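Long-range contacts in UPF0255 protein frsA (Vibrio vulnificus, PDB 4I4C), which probably hydrolyses carboxylic esters to an alcohol and a carboxylate, as a serine esterase of the alpha/beta-hydrolase clan: residues S164-K169 against D208-F213; I173-G178 against S245-A250; G178-H183 against L225-P230. One frame throughout, in Å; residues are numbered along the deposited sequence.

Interaction 1 (S164-K169 against D208-F213); sequences SKYIIK and DMWRLF
Y166 and F213 meet through different first torsions: in Y166, CG stands anti to the carbonyl carbon and beside the backbone N (chi1 -63°), whereas in F213 it is anti to the backbone N (chi1 172°), beside the carbonyl carbon. The two rings form an offset edge-to-face pair, centroids 5.3 Å apart and planes at 80°. F213 presents its edge to the tyrosine face, with CE2 doing the touching: it comes within 3.7 Å of Y166 CD1 and 3.8 Å of Y166 CG. The contact is therefore made at the inner end of the tyrosine ring.

W210, one turn earlier, carries the second half of the contact. Its CH2 corner lies 4.2 Å from Y166 CD2, which meets the indole at its edge, and 4.1 Å from S164 OG. The side chains of Y166 and W210 cross at about a right angle. I168 brings up its CD1 to W210 CZ3 at 4.3 Å, a loose apolar touch. Beyond these two segments, the indole stacks with F126 and touches Y157, and its NE1 makes a weak hydrogen bond to E123.

S164 also shapes its own chain. Its OG accepts a hydrogen bond from Y166 N at 3.0 Å, closing an ST turn just where helix 144-163 gives way to strand 167-175. That same OG lies in the plane of the Y166 ring at its edge. The turn leading into strand 167-175, with I168 of the strand itself, thus meets the helix that links strands 193-199 and 223-226, a place characteristic of the alpha/beta-hydrolase fold; M209, at the N-cap, and L212, in the first turn, line the pocket where the pentaethylene glycol methyl ether is bound.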
ATOM      1  N   SER A 164      -3.516  -4.668 -22.280  1.00 28.05           N
ATOM      2  CA  SER A 164      -2.499  -3.647 -22.420  1.00 33.74           C
ATOM      3  C   SER A 164      -1.507  -4.027 -23.500  1.00 37.63           C
ATOM      4  O   SER A 164      -1.236  -5.206 -23.723  1.00 43.90           O
ATOM      5  CB  SER A 164      -1.745  -3.436 -21.100  1.00 31.81           C
ATOM      6  OG  SER A 164      -0.850  -2.348 -21.219  1.00 30.83           O
ATOM      7  N   LYS A 165      -0.960  -3.013 -24.157  1.00 42.15           N
ATOM      8  CA  LYS A 165       0.166  -3.198 -25.060  1.00 42.04           C
ATOM      9  C   LYS A 165       1.429  -3.534 -24.254  1.00 37.12           C
ATOM     10  O   LYS A 165       2.404  -4.042 -24.801  1.00 34.76           O
ATOM     11  CB  LYS A 165       0.381  -1.933 -25.895  1.00 47.31           C
ATOM     12  CG  LYS A 165       1.079  -0.810 -25.143  1.00 51.81           C
ATOM     13  CD  LYS A 165       0.891   0.553 -25.808  1.00 54.92           C
ATOM     14  CE  LYS A 165       2.095   1.453 -25.532  1.00 54.06           C
ATOM     15  NZ  LYS A 165       1.807   2.900 -25.726  1.00 52.73           N
ATOM     16  N   TYR A 166       1.412  -3.253 -22.952  1.00 32.71           N
ATOM     17  CA  TYR A 166       2.542  -3.605 -22.093  1.00 34.03           C
ATOM     18  C   TYR A 166       2.420  -5.042 -21.615  1.00 34.35           C
ATOM     19  O   TYR A 166       1.368  -5.656 -21.713  1.00 28.77           O
ATOM     20  CB  TYR A 166       2.633  -2.683 -20.880  1.00 29.51           C
ATOM     21  CG  TYR A 166       2.882  -1.229 -21.197  1.00 37.29           C
ATOM     22  CD1 TYR A 166       4.176  -0.735 -21.308  1.00 42.11           C
ATOM     23  CD2 TYR A 166       1.826  -0.343 -21.362  1.00 39.57           C
ATOM     24  CE1 TYR A 166       4.414   0.599 -21.590  1.00 42.14           C
ATOM     25  CE2 TYR A 166       2.056   0.994 -21.646  1.00 45.02           C
ATOM     26  CZ  TYR A 166       3.353   1.458 -21.762  1.00 44.94           C
ATOM     27  OH  TYR A 166       3.597   2.781 -22.041  1.00 48.35           O
ATOM     28  N   ILE A 167       3.497  -5.576 -21.064  1.00 34.42           N
ATOM     29  CA  ILE A 167       3.499  -6.979 -20.706  1.00 31.18           C
ATOM     30  C   ILE A 167       3.462  -7.177 -19.200  1.00 35.27           C
ATOM     31  O   ILE A 167       4.370  -6.744 -18.488  1.00 38.94           O
ATOM     32  CB  ILE A 167       4.725  -7.689 -21.304  1.00 25.41           C
ATOM     33  CG1 ILE A 167       4.737  -7.517 -22.828  1.00 26.63           C
ATOM     34  CG2 ILE A 167       4.738  -9.148 -20.902  1.00 27.13           C
ATOM     35  CD1 ILE A 167       5.721  -8.415 -23.532  1.00 33.82           C
ATOM     36  N   ILE A 168       2.411  -7.827 -18.710  1.00 27.89           N
ATOM     37  CA  ILE A 168       2.301  -8.073 -17.269  1.00 27.86           C
ATOM     38  C   ILE A 168       2.172  -9.556 -16.974  1.00 36.11           C
ATOM     39  O   ILE A 168       1.217 -10.201 -17.393  1.00 39.17           O
ATOM     40  CB  ILE A 168       1.117  -7.327 -16.613  1.00 30.81           C
ATOM     41  CG1 ILE A 168       1.165  -5.829 -16.920  1.00 36.95           C
ATOM     42  CG2 ILE A 168       1.122  -7.552 -15.099  1.00 24.90           C
ATOM     43  CD1 ILE A 168       0.503  -5.428 -18.210  1.00 41.38           C
ATOM     44  N   LYS A 169       3.145 -10.093 -16.250  1.00 33.74           N
ATOM     45  CA  LYS A 169       3.125 -11.506 -15.888  1.00 37.09           C
ATOM     46  C   LYS A 169       2.894 -11.688 -14.393  1.00 34.84           C
ATOM     47  O   LYS A 169       3.515 -11.020 -13.568  1.00 32.27           O
ATOM     48  CB  LYS A 169       4.440 -12.175 -16.279  1.00 34.59           C
ATOM     49  CG  LYS A 169       4.774 -12.106 -17.756  1.00 40.52           C
ATOM     50  CD  LYS A 169       6.195 -12.607 -17.992  1.00 39.79           C
ATOM     51  CE  LYS A 169       6.648 -12.405 -19.430  1.00 48.90           C
ATOM     52  NZ  LYS A 169       6.088 -13.422 -20.369  1.00 53.89           N
ATOM     53  N   ASP A 208      -2.342  -1.533  -6.736  1.00 22.40           N
ATOM     54  CA  ASP A 208      -2.734  -0.123  -6.620  1.00 23.96           C
ATOM     55  C   ASP A 208      -1.690   0.840  -7.188  1.00 20.19           C
ATOM     56  O   ASP A 208      -1.778   2.038  -6.950  1.00 19.65           O
ATOM     57  CB  ASP A 208      -3.007   0.274  -5.151  1.00 22.78           C
ATOM     58  CG  ASP A 208      -4.181  -0.473  -4.532  1.00 24.87           C
ATOM     59  OD1 ASP A 208      -4.890  -1.185  -5.271  1.00 17.76           O
ATOM     60  OD2 ASP A 208      -4.390  -0.347  -3.301  1.00 19.07           O
ATOM     61  N   MET A 209      -0.725   0.334  -7.955  1.00 16.19           N
ATOM     62  CA  MET A 209       0.411   1.167  -8.381  1.00 20.69           C
ATOM     63  C   MET A 209       0.688   1.139  -9.879  1.00 19.89           C
ATOM     64  O   MET A 209       1.816   1.401 -10.309  1.00 21.18           O
ATOM     65  CB  MET A 209       1.675   0.746  -7.618  1.00 19.26           C
ATOM     66  CG  MET A 209       1.572   0.996  -6.120  1.00 20.94           C
ATOM     67  SD  MET A 209       2.854   0.178  -5.151  1.00 32.26           S
ATOM     68  CE  MET A 209       2.466  -1.560  -5.420  1.00 20.47           C
ATOM     69  N   TRP A 210      -0.340   0.801 -10.659  1.00 14.29           N
ATOM     70  CA  TRP A 210      -0.253   0.782 -12.110  1.00 20.73           C
ATOM     71  C   TRP A 210       0.328   2.064 -12.715  1.00 18.39           C
ATOM     72  O   TRP A 210       1.123   2.000 -13.640  1.00 22.66           O
ATOM     73  CB  TRP A 210      -1.621   0.483 -12.743  1.00 25.57           C
ATOM     74  CG  TRP A 210      -1.610   0.761 -14.204  1.00 29.44           C
ATOM     75  CD1 TRP A 210      -2.241   1.780 -14.851  1.00 35.53           C
ATOM     76  CD2 TRP A 210      -0.896   0.028 -15.204  1.00 28.76           C
ATOM     77  NE1 TRP A 210      -1.976   1.719 -16.200  1.00 35.69           N
ATOM     78  CE2 TRP A 210      -1.150   0.654 -16.442  1.00 33.93           C
ATOM     79  CE3 TRP A 210      -0.075  -1.103 -15.173  1.00 20.80           C
ATOM     80  CZ2 TRP A 210      -0.607   0.192 -17.637  1.00 30.02           C
ATOM     81  CZ3 TRP A 210       0.468  -1.562 -16.368  1.00 27.09           C
ATOM     82  CH2 TRP A 210       0.199  -0.914 -17.579  1.00 25.35           C
ATOM     83  N   ARG A 211      -0.045   3.225 -12.183  1.00 15.50           N
ATOM     84  CA  ARG A 211       0.455   4.489 -12.731  1.00 26.50           C
ATOM     85  C   ARG A 211       1.929   4.744 -12.398  1.00 16.21           C
ATOM     86  O   ARG A 211       2.596   5.550 -13.055  1.00 17.27           O
ATOM     87  CB  ARG A 211      -0.423   5.664 -12.282  1.00 36.88           C
ATOM     88  CG  ARG A 211      -1.879   5.518 -12.723  1.00 37.12           C
ATOM     89  CD  ARG A 211      -2.482   6.821 -13.253  1.00 44.63           C
ATOM     90  NE  ARG A 211      -3.751   6.566 -13.947  1.00 51.63           N
ATOM     91  CZ  ARG A 211      -4.550   7.504 -14.455  1.00 51.85           C
ATOM     92  NH1 ARG A 211      -4.223   8.789 -14.353  1.00 54.29           N
ATOM     93  NH2 ARG A 211      -5.681   7.156 -15.065  1.00 49.14           N
ATOM     94  N   LEU A 212       2.436   4.067 -11.373  1.00 14.96           N
ATOM     95  CA  LEU A 212       3.864   4.168 -11.059  1.00 14.78           C
ATOM     96  C   LEU A 212       4.649   3.639 -12.252  1.00 24.26           C
ATOM     97  O   LEU A 212       5.601   4.274 -12.711  1.00 24.92           O
ATOM     98  CB  LEU A 212       4.208   3.366  -9.812  1.00 14.18           C
ATOM     99  CG  LEU A 212       5.684   3.320  -9.458  1.00 18.81           C
ATOM    100  CD1 LEU A 212       6.212   4.747  -9.331  1.00 17.24           C
ATOM    101  CD2 LEU A 212       5.837   2.543  -8.157  1.00 16.99           C
ATOM    102  N   PHE A 213       4.230   2.479 -12.753  1.00 21.31           N
ATOM    103  CA  PHE A 213       4.821   1.885 -13.958  1.00 24.51           C
ATOM    104  C   PHE A 213       4.460   2.668 -15.226  1.00 19.06           C
ATOM    105  O   PHE A 213       5.339   3.046 -15.987  1.00 28.34           O
ATOM    106  CB  PHE A 213       4.383   0.419 -14.109  1.00 22.60           C
ATOM    107  CG  PHE A 213       4.794  -0.216 -15.419  1.00 20.39           C
ATOM    108  CD1 PHE A 213       6.101  -0.641 -15.621  1.00 26.06           C
ATOM    109  CD2 PHE A 213       3.877  -0.400 -16.439  1.00 26.99           C
ATOM    110  CE1 PHE A 213       6.477  -1.232 -16.816  1.00 22.87           C
ATOM    111  CE2 PHE A 213       4.255  -0.991 -17.638  1.00 27.94           C
ATOM    112  CZ  PHE A 213       5.553  -1.405 -17.820  1.00 22.37           C
TER

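Interaction 2 (I173-G178 against S245-A250); sequences IPFEKG and SRLHQA
F175 reaches across to R246, L247 and A250, and its ring can be followed outward from CB. CG is anti to the backbone N (chi1 179°) and beside the carbonyl carbon. On one flank CD1 packs on the methyl of A250, 3.7 Å from its CB, and CG and CE1 lie only slightly farther from that same methyl. On the other flank the branch CD2 of L247 sits 3.6 Å from F175 CD2 and just as near CE2, the two side chains crossing at about a right angle. At the tip, CZ meets R246 CG at 3.5 Å; this methylene approaches the ring edge near its plane. One face of the ring is overlain by the next residue, E176, whose CG stands 3.7 Å above the plane, offset toward the rim.

E176 then runs on, extended, to the contact's polar end. Its OE2 receives R246 NE at 3.2 Å in a nearly straight bond, N-H...O 170°, with the oxygen in the guanidinium plane but the carboxylate turned almost perpendicular to it. The glutamate is exposed and poorly ordered, so this salt bridge is probably mobile. The arginine has firmer company: NH2 bonds to P239 O and NH1 to D243 O.

F175 opens a type I' turn, F175 to G178, in which its N binds G178 O at 3.0 Å. This tight hairpin joins strands 167-175 and 178-186. The axes of strand segment 173-175 and helix segment 246-250 come within 9.7 Å, their directions 128° apart, and I180 of strand 178-186 touches F175, L247 and A250, so that helix, hairpin and second strand close together.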
ATOM      1  N   ILE A 173       6.053 -17.715  -6.735  1.00 41.78           N
ATOM      2  CA  ILE A 173       7.377 -18.072  -6.277  1.00 36.03           C
ATOM      3  C   ILE A 173       7.268 -18.847  -4.976  1.00 35.14           C
ATOM      4  O   ILE A 173       6.877 -18.288  -3.948  1.00 29.67           O
ATOM      5  CB  ILE A 173       8.184 -16.802  -6.038  1.00 33.16           C
ATOM      6  CG1 ILE A 173       8.247 -15.989  -7.333  1.00 39.23           C
ATOM      7  CG2 ILE A 173       9.576 -17.138  -5.526  1.00 35.05           C
ATOM      8  CD1 ILE A 173       8.742 -14.582  -7.152  1.00 36.06           C
ATOM      9  N   PRO A 174       7.593 -20.148  -5.015  1.00 38.05           N
ATOM     10  CA  PRO A 174       7.570 -20.951  -3.790  1.00 37.31           C
ATOM     11  C   PRO A 174       8.435 -20.365  -2.676  1.00 40.63           C
ATOM     12  O   PRO A 174       9.527 -19.850  -2.929  1.00 37.76           O
ATOM     13  CB  PRO A 174       8.112 -22.316  -4.248  1.00 37.46           C
ATOM     14  CG  PRO A 174       8.652 -22.095  -5.641  1.00 35.86           C
ATOM     15  CD  PRO A 174       7.840 -20.979  -6.204  1.00 31.69           C
ATOM     16  N   PHE A 175       7.915 -20.442  -1.454  1.00 38.39           N
ATOM     17  CA  PHE A 175       8.606 -19.990  -0.255  1.00 38.63           C
ATOM     18  C   PHE A 175       7.768 -20.471   0.926  1.00 45.99           C
ATOM     19  O   PHE A 175       6.596 -20.112   1.045  1.00 45.33           O
ATOM     20  CB  PHE A 175       8.745 -18.455  -0.252  1.00 36.31           C
ATOM     21  CG  PHE A 175       9.444 -17.894   0.970  1.00 32.69           C
ATOM     22  CD1 PHE A 175      10.816 -18.045   1.137  1.00 36.24           C
ATOM     23  CD2 PHE A 175       8.730 -17.207   1.941  1.00 25.98           C
ATOM     24  CE1 PHE A 175      11.463 -17.523   2.259  1.00 34.69           C
ATOM     25  CE2 PHE A 175       9.367 -16.677   3.057  1.00 29.69           C
ATOM     26  CZ  PHE A 175      10.737 -16.843   3.218  1.00 32.20           C
ATOM     27  N   GLU A 176       8.360 -21.314   1.768  1.00 48.96           N
ATOM     28  CA  GLU A 176       7.706 -21.812   2.985  1.00 57.45           C
ATOM     29  C   GLU A 176       6.348 -22.487   2.766  1.00 63.41           C
ATOM     30  O   GLU A 176       5.373 -22.152   3.444  1.00 65.11           O
ATOM     31  CB  GLU A 176       7.556 -20.694   4.018  1.00 56.59           C
ATOM     32  CG  GLU A 176       8.866 -20.061   4.444  1.00 60.85           C
ATOM     33  CD  GLU A 176       8.721 -19.266   5.722  1.00 67.34           C
ATOM     34  OE1 GLU A 176       8.756 -19.884   6.809  1.00 71.82           O
ATOM     35  OE2 GLU A 176       8.559 -18.029   5.641  1.00 66.67           O
ATOM     36  N   LYS A 177       6.297 -23.422   1.817  1.00 66.11           N
ATOM     37  CA  LYS A 177       5.106 -24.247   1.553  1.00 66.76           C
ATOM     38  C   LYS A 177       3.919 -23.516   0.910  1.00 58.36           C
ATOM     39  O   LYS A 177       2.922 -24.135   0.534  1.00 64.39           O
ATOM     40  CB  LYS A 177       4.643 -24.984   2.814  1.00 69.61           C
ATOM     41  CG  LYS A 177       5.707 -25.833   3.490  1.00 67.90           C
ATOM     42  CD  LYS A 177       5.029 -26.867   4.358  1.00 67.06           C
ATOM     43  CE  LYS A 177       5.920 -27.368   5.463  1.00 67.59           C
ATOM     44  NZ  LYS A 177       5.107 -28.228   6.361  1.00 67.60           N
ATOM     45  N   GLY A 178       4.021 -22.200   0.801  1.00 42.20           N
ATOM     46  CA  GLY A 178       3.072 -21.438   0.021  1.00 39.56           C
ATOM     47  C   GLY A 178       3.805 -20.872  -1.175  1.00 38.79           C
ATOM     48  O   GLY A 178       4.976 -21.199  -1.400  1.00 40.99           O
ATOM     49  N   SER A 245      10.951  -8.539   5.783  1.00 26.52           N
ATOM     50  CA  SER A 245      11.506  -8.327   4.447  1.00 27.36           C
ATOM     51  C   SER A 245      11.638  -9.679   3.745  1.00 28.97           C
ATOM     52  O   SER A 245      11.995  -9.756   2.566  1.00 24.43           O
ATOM     53  CB  SER A 245      12.869  -7.626   4.530  1.00 26.72           C
ATOM     54  OG  SER A 245      13.761  -8.321   5.387  1.00 28.54           O
ATOM     55  N   ARG A 246      11.330 -10.723   4.515  1.00 24.14           N
ATOM     56  CA  ARG A 246      11.341 -12.138   4.142  1.00 22.75           C
ATOM     57  C   ARG A 246      10.960 -12.447   2.691  1.00 20.31           C
ATOM     58  O   ARG A 246      11.686 -13.137   1.977  1.00 22.52           O
ATOM     59  CB  ARG A 246      10.325 -12.848   5.047  1.00 38.61           C
ATOM     60  CG  ARG A 246      10.667 -14.239   5.483  1.00 47.79           C
ATOM     61  CD  ARG A 246       9.991 -14.547   6.822  1.00 49.56           C
ATOM     62  NE  ARG A 246       8.617 -15.048   6.711  1.00 44.51           N
ATOM     63  CZ  ARG A 246       7.522 -14.337   6.969  1.00 38.83           C
ATOM     64  NH1 ARG A 246       7.622 -13.065   7.342  1.00 44.35           N
ATOM     65  NH2 ARG A 246       6.319 -14.903   6.857  1.00 29.23           N
ATOM     66  N   LEU A 247       9.786 -11.973   2.281  1.00 20.54           N
ATOM     67  CA  LEU A 247       9.229 -12.338   0.989  1.00 21.29           C
ATOM     68  C   LEU A 247       9.962 -11.617  -0.136  1.00 24.51           C
ATOM     69  O   LEU A 247      10.181 -12.174  -1.211  1.00 19.00           O
ATOM     70  CB  LEU A 247       7.722 -12.028   0.953  1.00 23.92           C
ATOM     71  CG  LEU A 247       6.823 -12.580   2.066  1.00 18.74           C
ATOM     72  CD1 LEU A 247       5.336 -12.241   1.801  1.00 17.19           C
ATOM     73  CD2 LEU A 247       6.989 -14.074   2.236  1.00 20.34           C
ATOM     74  N   HIS A 248      10.359 -10.376   0.121  1.00 26.63           N
ATOM     75  CA  HIS A 248      11.130  -9.616  -0.861  1.00 25.65           C
ATOM     76  C   HIS A 248      12.509 -10.217  -1.147  1.00 24.03           C
ATOM     77  O   HIS A 248      13.009 -10.156  -2.282  1.00 21.12           O
ATOM     78  CB  HIS A 248      11.250  -8.165  -0.414  1.00 28.11           C
ATOM     79  CG  HIS A 248       9.930  -7.470  -0.304  1.00 23.26           C
ATOM     80  ND1 HIS A 248       9.189  -7.466   0.855  1.00 26.24           N
ATOM     81  CD2 HIS A 248       9.206  -6.788  -1.221  1.00 26.94           C
ATOM     82  CE1 HIS A 248       8.069  -6.794   0.653  1.00 33.07           C
ATOM     83  NE2 HIS A 248       8.057  -6.367  -0.597  1.00 28.99           N
ATOM     84  N   GLN A 249      13.118 -10.799  -0.117  1.00 21.90           N
ATOM     85  CA  GLN A 249      14.428 -11.419  -0.260  1.00 23.38           C
ATOM     86  C   GLN A 249      14.303 -12.627  -1.170  1.00 23.11           C
ATOM     87  O   GLN A 249      15.156 -12.867  -2.033  1.00 23.56           O
ATOM     88  CB  GLN A 249      14.961 -11.839   1.103  1.00 31.11           C
ATOM     89  CG  GLN A 249      16.270 -12.579   1.037  1.00 38.17           C
ATOM     90  CD  GLN A 249      17.162 -12.225   2.187  1.00 47.39           C
ATOM     91  OE1 GLN A 249      16.731 -12.228   3.344  1.00 50.46           O
ATOM     92  NE2 GLN A 249      18.412 -11.889   1.882  1.00 45.34           N
ATOM     93  N   ALA A 250      13.219 -13.370  -0.979  1.00 21.04           N
ATOM     94  CA  ALA A 250      12.941 -14.554  -1.784  1.00 22.41           C
ATOM     95  C   ALA A 250      12.614 -14.151  -3.210  1.00 21.21           C
ATOM     96  O   ALA A 250      13.015 -14.828  -4.154  1.00 23.01           O
ATOM     97  CB  ALA A 250      11.795 -15.381  -1.178  1.00 23.80           C
TER

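Interaction 3 (G178-H183 against L225-P230); sequences GKITAH and LTVDMP
Backbone hydrogen bonds join H183 and T226 in both directions. H183 N gives to T226 O at 3.2 Å (N-H...O 155°), and T226 N returns to H183 O at 2.9 Å (154°), an antiparallel hydrogen-bonded pair. A CA-H...O contact adds to the grip on H183 O, with L225 CA 3.2 Å away. Next along the chain, V227 O accepts from S199 OG, outside the two segments.

The side chains of the H183-T226 pair lie on one side of the sheet, along with M209. T226 OG1 sits between the backbone N and the carbonyl carbon (chi1 58°), which brings it within 3.3 Å of H183 CB. The polar atoms themselves find a shared partner: Q206 OE1 is hydrogen-bonded to both H183 ND1 and T226 OG1, while Q206 NE2 serves T181 O and D228 OD2. The one amide thus bonds to four polar groups of the two segments.

In the alpha/beta-hydrolase sheet this is the seam at which the antiparallel second strand, 178-186, meets the parallel run that begins with 223-226. Farther along, at T181 and D228, a water makes the link. This single molecule donates to T181 O at 2.7 Å and accepts from D228 N at 2.8 Å, bridging two backbone groups too widely spaced to bond directly.

Apolar contacts fill the opposite side, beneath helix 246-254. The methyl of A182 is the hub: its CB lies 3.9 Å from L225 CD1 and somewhat farther from V227 CG2. I180 CG2 barely touches V227 CG1. The same layer continues outward, with I180 and L225 both packing on V251. Apart from these, A182 CB makes a close contact with the backbone, 3.3 Å from the carbonyl T226 O.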
ATOM      1  N   GLY A 178       4.021 -22.200   0.801  1.00 42.20           N
ATOM      2  CA  GLY A 178       3.072 -21.438   0.021  1.00 39.56           C
ATOM      3  C   GLY A 178       3.805 -20.872  -1.175  1.00 38.79           C
ATOM      4  O   GLY A 178       4.976 -21.199  -1.400  1.00 40.99           O
ATOM      5  N   LYS A 179       3.127 -20.033  -1.947  1.00 31.09           N
ATOM      6  CA  LYS A 179       3.781 -19.282  -3.018  1.00 32.55           C
ATOM      7  C   LYS A 179       3.590 -17.789  -2.803  1.00 33.56           C
ATOM      8  O   LYS A 179       2.532 -17.336  -2.348  1.00 36.08           O
ATOM      9  CB  LYS A 179       3.230 -19.660  -4.391  1.00 35.20           C
ATOM     10  CG  LYS A 179       3.389 -21.125  -4.754  1.00 47.26           C
ATOM     11  CD  LYS A 179       2.692 -21.428  -6.067  1.00 49.67           C
ATOM     12  CE  LYS A 179       2.462 -22.919  -6.251  1.00 49.80           C
ATOM     13  NZ  LYS A 179       3.737 -23.659  -6.385  1.00 43.36           N
ATOM     14  N   ILE A 180       4.625 -17.029  -3.126  1.00 25.71           N
ATOM     15  CA  ILE A 180       4.537 -15.577  -3.163  1.00 24.81           C
ATOM     16  C   ILE A 180       4.002 -15.183  -4.530  1.00 24.72           C
ATOM     17  O   ILE A 180       4.555 -15.598  -5.542  1.00 25.75           O
ATOM     18  CB  ILE A 180       5.923 -14.953  -2.985  1.00 26.86           C
ATOM     19  CG1 ILE A 180       6.410 -15.164  -1.547  1.00 24.63           C
ATOM     20  CG2 ILE A 180       5.895 -13.477  -3.367  1.00 18.62           C
ATOM     21  CD1 ILE A 180       7.887 -14.794  -1.345  1.00 25.09           C
ATOM     22  N   THR A 181       2.911 -14.419  -4.565  1.00 25.45           N
ATOM     23  CA  THR A 181       2.361 -13.943  -5.833  1.00 24.75           C
ATOM     24  C   THR A 181       2.830 -12.525  -6.137  1.00 23.96           C
ATOM     25  O   THR A 181       2.574 -11.597  -5.364  1.00 22.94           O
ATOM     26  CB  THR A 181       0.832 -13.932  -5.837  1.00 23.25           C
ATOM     27  OG1 THR A 181       0.337 -15.250  -5.567  1.00 24.76           O
ATOM     28  CG2 THR A 181       0.320 -13.474  -7.196  1.00 23.57           C
ATOM     29  N   ALA A 182       3.497 -12.356  -7.273  1.00 22.92           N
ATOM     30  CA  ALA A 182       4.012 -11.046  -7.654  1.00 28.23           C
ATOM     31  C   ALA A 182       3.629 -10.691  -9.092  1.00 29.26           C
ATOM     32  O   ALA A 182       3.392 -11.571  -9.918  1.00 28.58           O
ATOM     33  CB  ALA A 182       5.544 -10.995  -7.456  1.00 23.80           C
ATOM     34  N   HIS A 183       3.566  -9.401  -9.395  1.00 26.60           N
ATOM     35  CA  HIS A 183       3.226  -8.982 -10.750  1.00 26.00           C
ATOM     36  C   HIS A 183       4.391  -8.254 -11.425  1.00 25.34           C
ATOM     37  O   HIS A 183       4.802  -7.185 -10.991  1.00 23.46           O
ATOM     38  CB  HIS A 183       1.977  -8.097 -10.756  1.00 30.07           C
ATOM     39  CG  HIS A 183       0.718  -8.822 -10.401  1.00 35.23           C
ATOM     40  ND1 HIS A 183       0.403  -9.189  -9.110  1.00 32.91           N
ATOM     41  CD2 HIS A 183      -0.311  -9.257 -11.173  1.00 42.90           C
ATOM     42  CE1 HIS A 183      -0.764  -9.809  -9.099  1.00 39.56           C
ATOM     43  NE2 HIS A 183      -1.217  -9.863 -10.342  1.00 37.41           N
ATOM     44  N   LEU A 225       8.014  -4.751 -10.440  1.00 19.64           N
ATOM     45  CA  LEU A 225       7.622  -6.035  -9.890  1.00 20.28           C
ATOM     46  C   LEU A 225       6.956  -5.781  -8.554  1.00 24.17           C
ATOM     47  O   LEU A 225       7.629  -5.487  -7.576  1.00 17.12           O
ATOM     48  CB  LEU A 225       8.847  -6.926  -9.714  1.00 17.50           C
ATOM     49  CG  LEU A 225       8.612  -8.334  -9.181  1.00 28.32           C
ATOM     50  CD1 LEU A 225       7.678  -9.086 -10.114  1.00 33.65           C
ATOM     51  CD2 LEU A 225       9.936  -9.067  -9.046  1.00 23.55           C
ATOM     52  N   THR A 226       5.626  -5.853  -8.517  1.00 23.14           N
ATOM     53  CA  THR A 226       4.899  -5.562  -7.282  1.00 18.06           C
ATOM     54  C   THR A 226       4.820  -6.771  -6.353  1.00 27.08           C
ATOM     55  O   THR A 226       4.735  -7.916  -6.800  1.00 27.45           O
ATOM     56  CB  THR A 226       3.491  -5.016  -7.563  1.00 18.24           C
ATOM     57  OG1 THR A 226       2.754  -5.968  -8.337  1.00 18.51           O
ATOM     58  CG2 THR A 226       3.582  -3.709  -8.344  1.00 14.54           C
ATOM     59  N   VAL A 227       4.870  -6.500  -5.053  1.00 19.78           N
ATOM     60  CA  VAL A 227       4.800  -7.536  -4.041  1.00 21.84           C
ATOM     61  C   VAL A 227       3.989  -7.005  -2.862  1.00 21.57           C
ATOM     62  O   VAL A 227       4.108  -5.827  -2.508  1.00 18.86           O
ATOM     63  CB  VAL A 227       6.215  -7.925  -3.523  1.00 19.17           C
ATOM     64  CG1 VAL A 227       6.118  -9.095  -2.561  1.00 23.41           C
ATOM     65  CG2 VAL A 227       7.161  -8.269  -4.673  1.00 18.01           C
ATOM     66  N   ASP A 228       3.156  -7.869  -2.280  1.00 21.10           N
ATOM     67  CA  ASP A 228       2.462  -7.590  -1.024  1.00 25.23           C
ATOM     68  C   ASP A 228       3.301  -7.991   0.202  1.00 20.78           C
ATOM     69  O   ASP A 228       3.799  -9.119   0.285  1.00 23.61           O
ATOM     70  CB  ASP A 228       1.136  -8.358  -0.980  1.00 23.70           C
ATOM     71  CG  ASP A 228       0.066  -7.762  -1.898  1.00 20.96           C
ATOM     72  OD1 ASP A 228      -0.196  -6.544  -1.802  1.00 16.95           O
ATOM     73  OD2 ASP A 228      -0.512  -8.522  -2.712  1.00 19.28           O
ATOM     74  N   MET A 229       3.437  -7.069   1.152  1.00 21.47           N
ATOM     75  CA  MET A 229       4.054  -7.348   2.454  1.00 18.46           C
ATOM     76  C   MET A 229       3.362  -8.543   3.108  1.00 15.76           C
ATOM     77  O   MET A 229       2.191  -8.802   2.826  1.00 19.99           O
ATOM     78  CB  MET A 229       3.889  -6.139   3.384  1.00 20.57           C
ATOM     79  CG  MET A 229       4.667  -4.909   2.987  1.00 25.77           C
ATOM     80  SD  MET A 229       6.397  -5.125   3.435  1.00 42.62           S
ATOM     81  CE  MET A 229       6.301  -4.869   5.209  1.00 53.00           C
ATOM     82  N   PRO A 230       4.071  -9.271   3.987  1.00 17.88           N
ATOM     83  CA  PRO A 230       3.417 -10.374   4.715  1.00 22.54           C
ATOM     84  C   PRO A 230       2.147  -9.913   5.445  1.00 21.36           C
ATOM     85  O   PRO A 230       2.193  -8.850   6.064  1.00 28.53           O
ATOM     86  CB  PRO A 230       4.487 -10.810   5.722  1.00 21.65           C
ATOM     87  CG  PRO A 230       5.779 -10.429   5.083  1.00 23.80           C
ATOM     88  CD  PRO A 230       5.512  -9.188   4.276  1.00 20.72           C
TER
HETATM   89  O   HOH W   1       2.628 -10.556  -2.822  1.00 26.52           O

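Overall arrangement
All three contacts belong to one eight-stranded mixed sheet and follow its antiparallel end. Interactions 1 and 2 use the two ends of strand 167-175, with centres about 23 Å apart; interaction 3, on the neighbouring strand 178-186, shares G178 with interaction 2, its centre about 8 Å from that of interaction 2 and about 15 Å from that of interaction 1. Along the chain, interaction 3 is nested within the loop closed by interaction 2, whereas interaction 1 crosses both. M209, at the N-cap of helix 210-217, touches T226 on one face; L247 of helix 246-254 touches I180 on the other. This layering of helices over a central sheet is the alpha/beta-hydrolase design, consistent with the predicted esterase activity.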